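Local structure of cellulose binding protein (Clavibacter michiganensis, 4JJO) at residues V137-G142 and L146-T151; A130-D135 and Y175-V180; A7-L12 and E82-L87; G49-V54 and T60-V65. The protein forms the expansin module of a larger predicted cellulase and probably binds cellulose and other polysaccharides, loosening plant cell walls. One frame throughout, in Å; residues are numbered along the deposited sequence.

Contact 1 of 4, residues V137-G142 and L146-T151; sequences VEIQAG and LPLTRT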
loop_
_atom_site.group_PDB
_atom_site.type_symbol
_atom_site.label_atom_id
_atom_site.label_comp_id
_atom_site.label_asym_id
_atom_site.label_seq_id
_atom_site.Cartn_x
_atom_site.Cartn_y
_atom_site.Cartn_z
ATOM N N VAL A 137 10.819 -2.551 8.186
ATOM C CA VAL A 137 10.519 -3.976 8.124
ATOM C C VAL A 137 11.813 -4.731 8.375
ATOM O O VAL A 137 12.829 -4.447 7.745
ATOM C CB VAL A 137 9.953 -4.371 6.744
ATOM C CG1 VAL A 137 9.776 -5.879 6.643
ATOM C CG2 VAL A 137 8.637 -3.654 6.487
ATOM N N GLU A 138 11.776 -5.682 9.304
ATOM C CA GLU A 138 12.971 -6.429 9.685
ATOM C C GLU A 138 12.724 -7.932 9.668
ATOM O O GLU A 138 11.626 -8.397 9.973
ATOM C CB GLU A 138 13.429 -6.013 11.086
ATOM C CG GLU A 138 13.898 -4.574 11.201
ATOM C CD GLU A 138 13.959 -4.105 12.643
ATOM O OE1 GLU A 138 12.887 -3.992 13.274
ATOM O OE2 GLU A 138 15.074 -3.859 13.149
ATOM N N ILE A 139 13.758 -8.689 9.311
ATOM C CA ILE A 139 13.710 -10.144 9.374
ATOM C C ILE A 139 14.656 -10.639 10.462
ATOM O O ILE A 139 15.771 -10.138 10.602
ATOM C CB ILE A 139 14.099 -10.792 8.034
ATOM C CG1 ILE A 139 13.069 -10.435 6.960
ATOM C CG2 ILE A 139 14.203 -12.304 8.187
ATOM C CD1 ILE A 139 13.370 -11.017 5.592
ATOM N N GLN A 140 14.207 -11.626 11.229
ATOM C CA GLN A 140 14.990 -12.131 12.348
ATOM C C GLN A 140 16.229 -12.874 11.868
ATOM O O GLN A 140 16.159 -13.689 10.947
ATOM C CB GLN A 140 14.138 -13.046 13.227
ATOM C CG GLN A 140 14.769 -13.355 14.577
ATOM C CD GLN A 140 13.738 -13.685 15.640
ATOM O OE1 GLN A 140 12.745 -14.362 15.373
ATOM N NE2 GLN A 140 13.966 -13.198 16.851
ATOM N N ALA A 141 17.359 -12.571 12.498
ATOM C CA ALA A 141 18.623 -13.231 12.202
ATOM C C ALA A 141 19.258 -13.665 13.514
ATOM O O ALA A 141 19.971 -12.891 14.151
ATOM C CB ALA A 141 19.544 -12.292 11.455
ATOM N N GLY A 142 18.993 -14.905 13.912
ATOM C CA GLY A 142 19.384 -15.378 15.226
ATOM C C GLY A 142 18.493 -14.725 16.261
ATOM O O GLY A 142 17.291 -14.990 16.308
ATOM N N LEU A 146 17.627 -8.094 10.861
ATOM C CA LEU A 146 18.167 -7.561 9.618
ATOM C C LEU A 146 17.150 -6.608 8.999
ATOM O O LEU A 146 16.031 -7.011 8.688
ATOM C CB LEU A 146 18.480 -8.695 8.644
ATOM C CG LEU A 146 19.119 -8.271 7.320
ATOM C CD1 LEU A 146 20.562 -7.840 7.532
ATOM C CD2 LEU A 146 19.035 -9.389 6.293
ATOM N N PRO A 147 17.533 -5.333 8.828
ATOM C CA PRO A 147 16.609 -4.337 8.277
ATOM C C PRO A 147 16.481 -4.423 6.762
ATOM O O PRO A 147 17.485 -4.561 6.061
ATOM C CB PRO A 147 17.257 -3.010 8.674
ATOM C CG PRO A 147 18.705 -3.310 8.729
ATOM C CD PRO A 147 18.826 -4.735 9.202
ATOM N N LEU A 148 15.252 -4.339 6.266
ATOM C CA LEU A 148 15.011 -4.380 4.830
ATOM C C LEU A 148 14.985 -2.978 4.237
ATOM O O LEU A 148 14.781 -1.988 4.945
ATOM C CB LEU A 148 13.699 -5.108 4.518
ATOM C CG LEU A 148 13.556 -6.527 5.076
ATOM C CD1 LEU A 148 12.311 -7.200 4.514
ATOM C CD2 LEU A 148 14.794 -7.348 4.774
ATOM N N THR A 149 15.197 -2.909 2.929
ATOM C CA THR A 149 15.242 -1.651 2.203
ATOM C C THR A 149 13.924 -1.424 1.474
ATOM O O THR A 149 13.457 -2.296 0.748
ATOM C CB THR A 149 16.395 -1.668 1.184
ATOM O OG1 THR A 149 17.640 -1.782 1.882
ATOM C CG2 THR A 149 16.405 -0.404 0.343
ATOM N N ARG A 150 13.324 -0.253 1.674
ATOM C CA ARG A 150 12.067 0.077 1.014
ATOM C C ARG A 150 12.307 0.380 -0.457
ATOM O O ARG A 150 13.031 1.317 -0.790
ATOM C CB ARG A 150 11.410 1.289 1.678
ATOM C CG ARG A 150 10.009 1.585 1.151
ATOM C CD ARG A 150 9.609 3.044 1.329
ATOM N NE ARG A 150 9.695 3.511 2.712
ATOM C CZ ARG A 150 8.748 3.341 3.632
ATOM N NH1 ARG A 150 7.627 2.694 3.339
ATOM N NH2 ARG A 150 8.927 3.819 4.857
ATOM N N THR A 151 11.697 -0.408 -1.337
ATOM C CA THR A 151 11.764 -0.130 -2.768
ATOM C C THR A 151 10.707 0.904 -3.131
ATOM O O THR A 151 9.790 1.171 -2.354
ATOM C CB THR A 151 11.516 -1.389 -3.628
ATOM O OG1 THR A 151 10.130 -1.750 -3.571
ATOM C CG2 THR A 151 12.375 -2.558 -3.162
#
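Val137, Ile139, Leu146 and Leu148 meet first through their peptide units, the flat groups here, whose N-H and C=O groups bond across the hairpin. Leu148 N lies 2.8 Å from Val137 O. In the hydrogen-bonded pair Ile139–Leu146 the bonds are reciprocal: Ile139 N to Leu146 O is 2.9 Å, and Leu146 N to Ile139 O is 2.8 Å. The next pair, Glu138 with Pro147, is non-hydrogen-bonded; here the Glu138 CG methylene lies against Pro147 CA at 4.0 Å, and Glu138 CA sends a C-H to Leu146 O.

On the other side of the hairpin the contact is aliphatic. Val137 has CG1 anti to its nitrogen (chi1 174°), which brings that methyl to 3.6 Å from Leu148 CD1. Both Leu148 methyls also reach the end of Ile139, CD2 lying 4.0 Å from Ile139 CD1. Leu125, Val127 and Trp156 pack against this same cluster, placing it in the interior of the immunoglobulin-like C-terminal expansin domain, where strands 134-141 and 144-150 form an antiparallel beta hairpin.

The chemistry follows the strand register. Pro147 has no N-H to give, and it occupies a pair in which none is asked of it toward strand 134-141, so the ladder runs past the proline with the bonds of Leu146 and Leu148 intact on its two sides, while oily side chains close the buried face.

Contact 2 of 4, residues A130-D135 and Y175-V180; sequences AGNRID and YGRAVV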
loop_
_atom_site.group_PDB
_atom_site.type_symbol
_atom_site.label_atom_id
_atom_site.label_comp_id
_atom_site.label_asym_id
_atom_site.label_seq_id
_atom_site.Cartn_x
_atom_site.Cartn_y
_atom_site.Cartn_z
ATOM N N ALA A 130 -1.439 -2.936 6.503
ATOM C CA ALA A 130 -0.932 -2.213 7.664
ATOM C C ALA A 130 -1.846 -1.028 7.976
ATOM O O ALA A 130 -1.963 -0.609 9.126
ATOM C CB ALA A 130 0.490 -1.738 7.420
ATOM N N GLY A 131 -2.484 -0.489 6.940
ATOM C CA GLY A 131 -3.443 0.591 7.096
ATOM C C GLY A 131 -2.808 1.970 7.030
ATOM O O GLY A 131 -3.337 2.877 6.386
ATOM N N ASN A 132 -1.673 2.130 7.702
ATOM C CA ASN A 132 -0.941 3.388 7.692
ATOM C C ASN A 132 0.420 3.188 7.029
ATOM O O ASN A 132 0.704 2.111 6.499
ATOM C CB ASN A 132 -0.761 3.910 9.119
ATOM C CG ASN A 132 -2.069 3.976 9.887
ATOM O OD1 ASN A 132 -2.877 4.881 9.687
ATOM N ND2 ASN A 132 -2.276 3.013 10.778
ATOM N N ARG A 133 1.259 4.219 7.050
ATOM C CA ARG A 133 2.606 4.095 6.506
ATOM C C ARG A 133 3.449 3.176 7.379
ATOM O O ARG A 133 3.323 3.170 8.604
ATOM C CB ARG A 133 3.291 5.457 6.379
ATOM C CG ARG A 133 2.642 6.397 5.377
ATOM C CD ARG A 133 3.601 7.501 4.946
ATOM N NE ARG A 133 3.005 8.378 3.941
ATOM C CZ ARG A 133 3.680 9.265 3.218
ATOM N NH1 ARG A 133 4.991 9.405 3.371
ATOM N NH2 ARG A 133 3.041 10.016 2.329
ATOM N N ILE A 134 4.309 2.401 6.730
ATOM C CA ILE A 134 5.225 1.507 7.420
ATOM C C ILE A 134 6.586 2.185 7.511
ATOM O O ILE A 134 7.102 2.683 6.512
ATOM C CB ILE A 134 5.351 0.167 6.670
ATOM C CG1 ILE A 134 4.040 -0.614 6.773
ATOM C CG2 ILE A 134 6.504 -0.657 7.220
ATOM C CD1 ILE A 134 3.982 -1.842 5.889
ATOM N N ASP A 135 7.158 2.211 8.711
ATOM C CA ASP A 135 8.426 2.893 8.934
ATOM C C ASP A 135 9.605 1.972 8.636
ATOM O O ASP A 135 10.596 2.387 8.039
ATOM C CB ASP A 135 8.522 3.403 10.374
ATOM C CG ASP A 135 9.825 4.134 10.643
ATOM O OD1 ASP A 135 9.895 5.351 10.368
ATOM O OD2 ASP A 135 10.779 3.493 11.131
ATOM N N TYR A 175 3.643 5.136 13.552
ATOM C CA TYR A 175 3.290 5.563 14.900
ATOM C C TYR A 175 4.018 4.741 15.962
ATOM O O TYR A 175 3.701 4.825 17.147
ATOM C CB TYR A 175 1.774 5.492 15.088
ATOM C CG TYR A 175 1.035 6.402 14.133
ATOM C CD1 TYR A 175 1.126 7.778 14.258
ATOM C CD2 TYR A 175 0.264 5.889 13.101
ATOM C CE1 TYR A 175 0.465 8.619 13.391
ATOM C CE2 TYR A 175 -0.402 6.725 12.225
ATOM C CZ TYR A 175 -0.296 8.088 12.376
ATOM O OH TYR A 175 -0.955 8.925 11.508
ATOM N N GLY A 176 4.994 3.951 15.523
ATOM C CA GLY A 176 5.871 3.227 16.428
ATOM C C GLY A 176 5.315 1.894 16.889
ATOM O O GLY A 176 5.930 1.206 17.703
ATOM N N ARG A 177 4.152 1.523 16.367
ATOM C CA ARG A 177 3.520 0.265 16.736
ATOM C C ARG A 177 4.118 -0.874 15.928
ATOM O O ARG A 177 4.331 -0.743 14.727
ATOM C CB ARG A 177 2.015 0.350 16.500
ATOM C CG ARG A 177 1.355 1.507 17.235
ATOM C CD ARG A 177 -0.130 1.602 16.937
ATOM N NE ARG A 177 -0.380 1.936 15.540
ATOM C CZ ARG A 177 -1.541 2.379 15.069
ATOM N NH1 ARG A 177 -2.578 2.550 15.881
ATOM N NH2 ARG A 177 -1.664 2.658 13.778
ATOM N N ALA A 178 4.394 -1.990 16.596
ATOM C CA ALA A 178 5.053 -3.117 15.949
ATOM C C ALA A 178 4.226 -4.391 16.011
ATOM O O ALA A 178 3.546 -4.660 17.004
ATOM C CB ALA A 178 6.415 -3.359 16.585
ATOM N N VAL A 179 4.295 -5.172 14.938
ATOM C CA VAL A 179 3.779 -6.532 14.940
ATOM C C VAL A 179 4.908 -7.492 14.598
ATOM O O VAL A 179 5.727 -7.214 13.720
ATOM C CB VAL A 179 2.629 -6.737 13.931
ATOM C CG1 VAL A 179 1.407 -5.929 14.340
ATOM C CG2 VAL A 179 3.069 -6.383 12.517
ATOM N N VAL A 180 4.953 -8.614 15.304
ATOM C CA VAL A 180 5.933 -9.654 15.025
ATOM C C VAL A 180 5.210 -10.855 14.440
ATOM O O VAL A 180 4.268 -11.378 15.040
ATOM C CB VAL A 180 6.702 -10.062 16.290
ATOM C CG1 VAL A 180 7.601 -11.256 16.008
ATOM C CG2 VAL A 180 7.515 -8.885 16.810
#
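Asn132 meets Tyr175 and Arg177 with its amide, and the two partners are turned differently against it. The amide stands nearly upright to the Tyr175 ring, with 86° between their planes. Asn132 CG lies close to the ring plane, beyond the ring edge and 4.0 Å from Tyr175 CE2, and Asn132 OD1 is equally far from that carbon, so this is an edge contact and not a stack. Toward Arg177 the turn is milder, 39° between amide and guanidinium planes. Asn132 ND2 sits at the guanidinium edge, close to its plane, 3.1 Å from Arg177 NH2.

Those two nitrogens are both donors and do not bond to each other. They share an acceptor, Asp104 OD1, which probably accounts for their closeness: it takes a hydrogen bond from Asn132 ND2 and a salt bridge from Arg177 NH2. Arg177 reaches this point through a bend at chi3 (-66°), which swings its end back toward Asn132. Asp173 holds the same arginine as well, its OD2 in a salt bridge with Arg177 NE while its OD1 accepts Tyr175 N, as in an Asx turn.

The contact brings together two loops at one end of the C-terminal expansin domain. One leads into strand 134-141 and the other into strand 178-184; strand 167-173 runs between these two and pairs with each. Asp104 belongs to the connection from strand 95-101 of the barrel domain to strand 111-114, which puts the polar cluster beside the interdomain link.

Contact 3 of 4, residues A7-L12 and E82-L87; sequences ATHYSL and EAFRAL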
loop_
_atom_site.group_PDB
_atom_site.type_symbol
_atom_site.label_atom_id
_atom_site.label_comp_id
_atom_site.label_asym_id
_atom_site.label_seq_id
_atom_site.Cartn_x
_atom_site.Cartn_y
_atom_site.Cartn_z
ATOM N N ALA A 7 -9.199 16.391 -9.063
ATOM C CA ALA A 7 -9.057 15.010 -9.501
ATOM C C ALA A 7 -9.408 14.852 -10.971
ATOM O O ALA A 7 -10.358 15.458 -11.465
ATOM C CB ALA A 7 -9.928 14.091 -8.660
ATOM N N THR A 8 -8.607 14.048 -11.662
ATOM C CA THR A 8 -8.955 13.533 -12.978
ATOM C C THR A 8 -9.146 12.033 -12.789
ATOM O O THR A 8 -9.109 11.549 -11.657
ATOM C CB THR A 8 -7.851 13.814 -14.015
ATOM O OG1 THR A 8 -6.578 13.436 -13.479
ATOM C CG2 THR A 8 -7.823 15.296 -14.383
ATOM N N HIS A 9 -9.356 11.290 -13.868
ATOM C CA HIS A 9 -9.538 9.848 -13.729
ATOM C C HIS A 9 -8.711 9.028 -14.709
ATOM O O HIS A 9 -8.350 9.502 -15.786
ATOM C CB HIS A 9 -11.016 9.475 -13.856
ATOM C CG HIS A 9 -11.654 9.936 -15.129
ATOM N ND1 HIS A 9 -11.521 9.252 -16.320
ATOM C CD2 HIS A 9 -12.441 11.003 -15.394
ATOM C CE1 HIS A 9 -12.196 9.883 -17.262
ATOM N NE2 HIS A 9 -12.765 10.949 -16.729
ATOM N N TYR A 10 -8.417 7.794 -14.310
ATOM C CA TYR A 10 -7.713 6.840 -15.155
ATOM C C TYR A 10 -8.151 5.436 -14.759
ATOM O O TYR A 10 -8.988 5.270 -13.867
ATOM C CB TYR A 10 -6.199 6.993 -15.001
ATOM C CG TYR A 10 -5.605 6.200 -13.860
ATOM C CD1 TYR A 10 -4.677 5.196 -14.099
ATOM C CD2 TYR A 10 -5.971 6.454 -12.547
ATOM C CE1 TYR A 10 -4.128 4.471 -13.063
ATOM C CE2 TYR A 10 -5.430 5.732 -11.505
ATOM C CZ TYR A 10 -4.508 4.743 -11.769
ATOM O OH TYR A 10 -3.959 4.019 -10.738
ATOM N N SER A 11 -7.602 4.425 -15.420
ATOM C CA SER A 11 -7.968 3.049 -15.108
ATOM C C SER A 11 -6.788 2.094 -15.209
ATOM O O SER A 11 -6.004 2.153 -16.156
ATOM C CB SER A 11 -9.081 2.571 -16.041
ATOM O OG SER A 11 -9.698 1.405 -15.525
ATOM N N LEU A 12 -6.671 1.214 -14.219
ATOM C CA LEU A 12 -5.745 0.092 -14.286
ATOM C C LEU A 12 -6.421 -1.087 -14.975
ATOM O O LEU A 12 -5.796 -2.122 -15.220
ATOM C CB LEU A 12 -5.306 -0.315 -12.879
ATOM C CG LEU A 12 -4.408 0.681 -12.149
ATOM C CD1 LEU A 12 -4.139 0.207 -10.731
ATOM C CD2 LEU A 12 -3.109 0.873 -12.910
ATOM N N GLU A 82 -14.136 4.652 -11.276
ATOM C CA GLU A 82 -15.250 4.342 -10.388
ATOM C C GLU A 82 -15.347 5.319 -9.219
ATOM O O GLU A 82 -16.445 5.724 -8.832
ATOM C CB GLU A 82 -15.139 2.905 -9.874
ATOM C CG GLU A 82 -15.386 1.847 -10.950
ATOM C CD GLU A 82 -14.152 1.557 -11.794
ATOM O OE1 GLU A 82 -13.070 2.101 -11.484
ATOM O OE2 GLU A 82 -14.262 0.782 -12.767
ATOM N N ALA A 83 -14.203 5.689 -8.655
ATOM C CA ALA A 83 -14.175 6.674 -7.585
ATOM C C ALA A 83 -14.592 8.040 -8.123
ATOM O O ALA A 83 -15.338 8.775 -7.476
ATOM C CB ALA A 83 -12.789 6.748 -6.964
ATOM N N PHE A 84 -14.111 8.368 -9.314
ATOM C CA PHE A 84 -14.427 9.645 -9.946
ATOM C C PHE A 84 -15.924 9.786 -10.216
ATOM O O PHE A 84 -16.497 10.857 -10.008
ATOM C CB PHE A 84 -13.641 9.788 -11.249
ATOM C CG PHE A 84 -13.741 11.150 -11.870
ATOM C CD1 PHE A 84 -12.730 12.080 -11.697
ATOM C CD2 PHE A 84 -14.842 11.499 -12.621
ATOM C CE1 PHE A 84 -12.817 13.329 -12.269
ATOM C CE2 PHE A 84 -14.936 12.750 -13.194
ATOM C CZ PHE A 84 -13.923 13.667 -13.015
ATOM N N ARG A 85 -16.555 8.708 -10.674
ATOM C CA ARG A 85 -17.986 8.734 -10.972
ATOM C C ARG A 85 -18.814 8.915 -9.706
ATOM O O ARG A 85 -19.908 9.475 -9.745
ATOM C CB ARG A 85 -18.425 7.450 -11.680
ATOM C CG ARG A 85 -17.869 7.283 -13.076
ATOM C CD ARG A 85 -18.752 6.373 -13.907
ATOM N NE ARG A 85 -18.132 6.043 -15.186
ATOM C CZ ARG A 85 -17.385 4.965 -15.413
ATOM N NH1 ARG A 85 -17.154 4.079 -14.450
ATOM N NH2 ARG A 85 -16.868 4.770 -16.617
ATOM N N ALA A 86 -18.291 8.428 -8.586
ATOM C CA ALA A 86 -19.001 8.522 -7.319
ATOM C C ALA A 86 -18.995 9.959 -6.817
ATOM O O ALA A 86 -19.920 10.392 -6.130
ATOM C CB ALA A 86 -18.365 7.607 -6.295
ATOM N N LEU A 87 -17.946 10.694 -7.172
ATOM C CA LEU A 87 -17.777 12.066 -6.715
ATOM C C LEU A 87 -18.351 13.101 -7.676
ATOM O O LEU A 87 -18.747 14.183 -7.248
ATOM C CB LEU A 87 -16.293 12.358 -6.496
ATOM C CG LEU A 87 -15.611 11.566 -5.382
ATOM C CD1 LEU A 87 -14.162 11.987 -5.248
ATOM C CD2 LEU A 87 -16.352 11.757 -4.072
HETATM O O HOH W 1 -12.255 -0.242 -14.194
#
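Strand 7-10 runs past helix 82-87 at 138° between their N-to-C directions, the axes approaching to 8.1 Å, and the CA atoms of His9 and Phe84 mark the nearest point at 6.2 Å. The two rings form a T-shaped, edge-to-face pair, centroids 4.7 Å apart and planes at 69°. His9 supplies the edge: its CD2 stands 3.5 Å above the plane of the Phe84 ring, over the centre. With chi1 at 56°, His9 CG is wedged between its own backbone N and carbonyl carbon, the crowded position, and the imidazole is carried across the phenyl face. The His9 ring also stacks with Phe90.

This is the packing of helix 81-87 against the six-stranded barrel of the N-terminal expansin domain, a double-psi beta barrel, whose first strand is 3-10. Phe84 reaches from the helix to the strand, and Ile95 of strand 95-101 packs on it too. Two backbone oxygens of the strand also approach the phenyl ring. Ala7 O lies near the ring plane, 3.4 Å from Phe84 CE1, so the partly positive C-H edge faces a carbonyl. Thr8 O approaches CD1 more obliquely, while Thr8 OG1 is hydrogen-bonded to Asp78 and His76. Farther along, where strand gives way to loop, a water donates to Glu82 OE2 at 2.7 Å and is linked weakly to Ser11 OG at 3.3 Å.

Contact 4 of 4, residues G49-V54 and T60-V65; sequences GTFLDV and TVRVQV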
loop_
_atom_site.group_PDB
_atom_site.type_symbol
_atom_site.label_atom_id
_atom_site.label_comp_id
_atom_site.label_asym_id
_atom_site.label_seq_id
_atom_site.Cartn_x
_atom_site.Cartn_y
_atom_site.Cartn_z
ATOM N N GLY A 49 -0.665 1.477 0.120
ATOM C CA GLY A 49 -1.494 0.754 1.066
ATOM C C GLY A 49 -2.332 1.650 1.958
ATOM O O GLY A 49 -3.264 1.177 2.611
ATOM N N THR A 50 -2.005 2.938 2.001
ATOM C CA THR A 50 -2.778 3.877 2.804
ATOM C C THR A 50 -4.058 4.259 2.074
ATOM O O THR A 50 -4.229 3.960 0.893
ATOM C CB THR A 50 -1.985 5.158 3.143
ATOM O OG1 THR A 50 -1.758 5.926 1.952
ATOM C CG2 THR A 50 -0.659 4.817 3.807
ATOM N N PHE A 51 -4.956 4.924 2.788
ATOM C CA PHE A 51 -6.254 5.275 2.237
ATOM C C PHE A 51 -6.512 6.767 2.350
ATOM O O PHE A 51 -6.131 7.402 3.332
ATOM C CB PHE A 51 -7.356 4.500 2.960
ATOM C CG PHE A 51 -7.373 3.031 2.639
ATOM C CD1 PHE A 51 -8.299 2.513 1.751
ATOM C CD2 PHE A 51 -6.458 2.172 3.217
ATOM C CE1 PHE A 51 -8.315 1.165 1.450
ATOM C CE2 PHE A 51 -6.468 0.821 2.920
ATOM C CZ PHE A 51 -7.399 0.317 2.035
ATOM N N LEU A 52 -7.153 7.319 1.324
ATOM C CA LEU A 52 -7.579 8.709 1.333
ATOM C C LEU A 52 -9.095 8.771 1.378
ATOM O O LEU A 52 -9.767 8.020 0.671
ATOM C CB LEU A 52 -7.111 9.429 0.064
ATOM C CG LEU A 52 -5.636 9.335 -0.323
ATOM C CD1 LEU A 52 -5.400 10.072 -1.638
ATOM C CD2 LEU A 52 -4.757 9.894 0.772
ATOM N N ASP A 53 -9.636 9.654 2.211
ATOM C CA ASP A 53 -11.045 10.010 2.112
ATOM C C ASP A 53 -11.150 11.275 1.278
ATOM O O ASP A 53 -10.728 12.348 1.707
ATOM C CB ASP A 53 -11.680 10.216 3.489
ATOM C CG ASP A 53 -12.183 8.924 4.090
ATOM O OD1 ASP A 53 -12.325 7.940 3.335
ATOM O OD2 ASP A 53 -12.445 8.889 5.311
ATOM N N VAL A 54 -11.706 11.132 0.080
ATOM C CA VAL A 54 -11.764 12.218 -0.887
ATOM C C VAL A 54 -13.168 12.798 -0.953
ATOM O O VAL A 54 -14.131 12.076 -1.209
ATOM C CB VAL A 54 -11.373 11.723 -2.290
ATOM C CG1 VAL A 54 -11.343 12.877 -3.272
ATOM C CG2 VAL A 54 -10.024 11.022 -2.248
ATOM N N THR A 60 -18.404 11.875 -0.502
ATOM C CA THR A 60 -17.078 11.432 -0.090
ATOM C C THR A 60 -16.891 9.943 -0.337
ATOM O O THR A 60 -17.769 9.137 -0.030
ATOM C CB THR A 60 -16.840 11.716 1.402
ATOM O OG1 THR A 60 -16.971 13.121 1.650
ATOM C CG2 THR A 60 -15.453 11.256 1.823
ATOM N N VAL A 61 -15.739 9.586 -0.895
ATOM C CA VAL A 61 -15.400 8.189 -1.135
ATOM C C VAL A 61 -14.008 7.887 -0.595
ATOM O O VAL A 61 -13.140 8.759 -0.561
ATOM C CB VAL A 61 -15.446 7.848 -2.636
ATOM C CG1 VAL A 61 -14.326 8.557 -3.382
ATOM C CG2 VAL A 61 -15.361 6.345 -2.844
ATOM N N ARG A 62 -13.805 6.646 -0.168
ATOM C CA ARG A 62 -12.510 6.208 0.331
ATOM C C ARG A 62 -11.779 5.434 -0.756
ATOM O O ARG A 62 -12.349 4.538 -1.377
ATOM C CB ARG A 62 -12.694 5.335 1.570
ATOM C CG ARG A 62 -11.398 4.799 2.156
ATOM C CD ARG A 62 -11.613 4.264 3.564
ATOM N NE ARG A 62 -11.983 5.333 4.487
ATOM C CZ ARG A 62 -12.118 5.183 5.800
ATOM N NH1 ARG A 62 -11.916 4.004 6.369
ATOM N NH2 ARG A 62 -12.458 6.224 6.547
ATOM N N VAL A 63 -10.519 5.793 -0.991
ATOM C CA VAL A 63 -9.723 5.140 -2.023
ATOM C C VAL A 63 -8.386 4.645 -1.479
ATOM O O VAL A 63 -7.784 5.271 -0.604
ATOM C CB VAL A 63 -9.460 6.086 -3.219
ATOM C CG1 VAL A 63 -10.749 6.364 -3.975
ATOM C CG2 VAL A 63 -8.815 7.383 -2.752
ATOM N N GLN A 64 -7.934 3.509 -2.000
ATOM C CA GLN A 64 -6.636 2.958 -1.639
ATOM C C GLN A 64 -5.556 3.558 -2.533
ATOM O O GLN A 64 -5.693 3.580 -3.756
ATOM C CB GLN A 64 -6.639 1.434 -1.791
ATOM C CG GLN A 64 -5.287 0.782 -1.524
ATOM C CD GLN A 64 -5.307 -0.740 -1.627
ATOM O OE1 GLN A 64 -4.337 -1.402 -1.258
ATOM N NE2 GLN A 64 -6.403 -1.299 -2.130
ATOM N N VAL A 65 -4.488 4.055 -1.922
ATOM C CA VAL A 65 -3.357 4.556 -2.689
ATOM C C VAL A 65 -2.641 3.365 -3.312
ATOM O O VAL A 65 -2.121 2.503 -2.606
ATOM C CB VAL A 65 -2.379 5.357 -1.816
ATOM C CG1 VAL A 65 -1.115 5.672 -2.599
ATOM C CG2 VAL A 65 -3.031 6.638 -1.318
HETATM O O HOH W 2 -4.217 -1.283 1.591
#
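Arg62 and Asp53 face each other across the antiparallel beta hairpin of strands 51-56 and 59-69 in the double-psi beta barrel of the N-terminal expansin domain. From its root outward, Arg62 CB lies 3.2 Å from Asp53 OD1; CG lies between Asp53 OD1 and Phe51 CD1, 3.9 Å from the latter, and CD stays 3.8 Å from Asp53 OD1. The chain bends about the CG-CD bond (chi3 -65°), which brings the guanidinium edge up to the carboxylate. Arg62 NE then meets Asp53 OD1 at 2.9 Å in a nearly straight bond (176°), and Arg62 NH2 meets Asp53 OD2 at 2.9 Å. This side-on, two-pronged salt bridge uses the syn side of both oxygens, the carboxylate and guanidinium planes being 30° apart, and should fix the rotation of both groups.

The same face carries Phe51, whose ring lies over Gln64: Gln64 CA makes an off-centre CH-pi contact 4.2 Å from the centroid. Leu52, Val54, Val61 and Val63 point to the opposite, interior face, where Val35 and helix 81-87 pack; Val65 CG2 sits beside Leu52 CG. Between the faces runs the backbone ladder, with reciprocal bonds in the pairs Leu52–Val63 and Val54–Val61, then Val65 N to Thr50 O and a longer one from Gly49 N to Val65 O. At this end one water donates to Gly49 O at 2.8 Å and to Gln64 OE1 at 2.9 Å.

In the fold
From the N terminus, Ala7-Leu12 opens the loop that contact 3 closes at Glu82-Leu87, tying the first barrel strand to the helix. Contact 4, a local hairpin, is nested inside that loop; Leu87 and Ala83 of the helix pack on its Val54, Val61 and Val63. The chain then enters the second domain, where Ala130-Asp135 opens the loop closed by contact 2 at Tyr175-Val180, with hairpin contact 1 nested within. Contacts 1 and 2 share strand 134-141, and Arg150 NH2 probably bonds to Ile134 O. Neither pair crosses the other. Thr50 CG2 of contact 4 packs on the backbone of Asn132 and Arg133 in contact 2, so the two domains touch here.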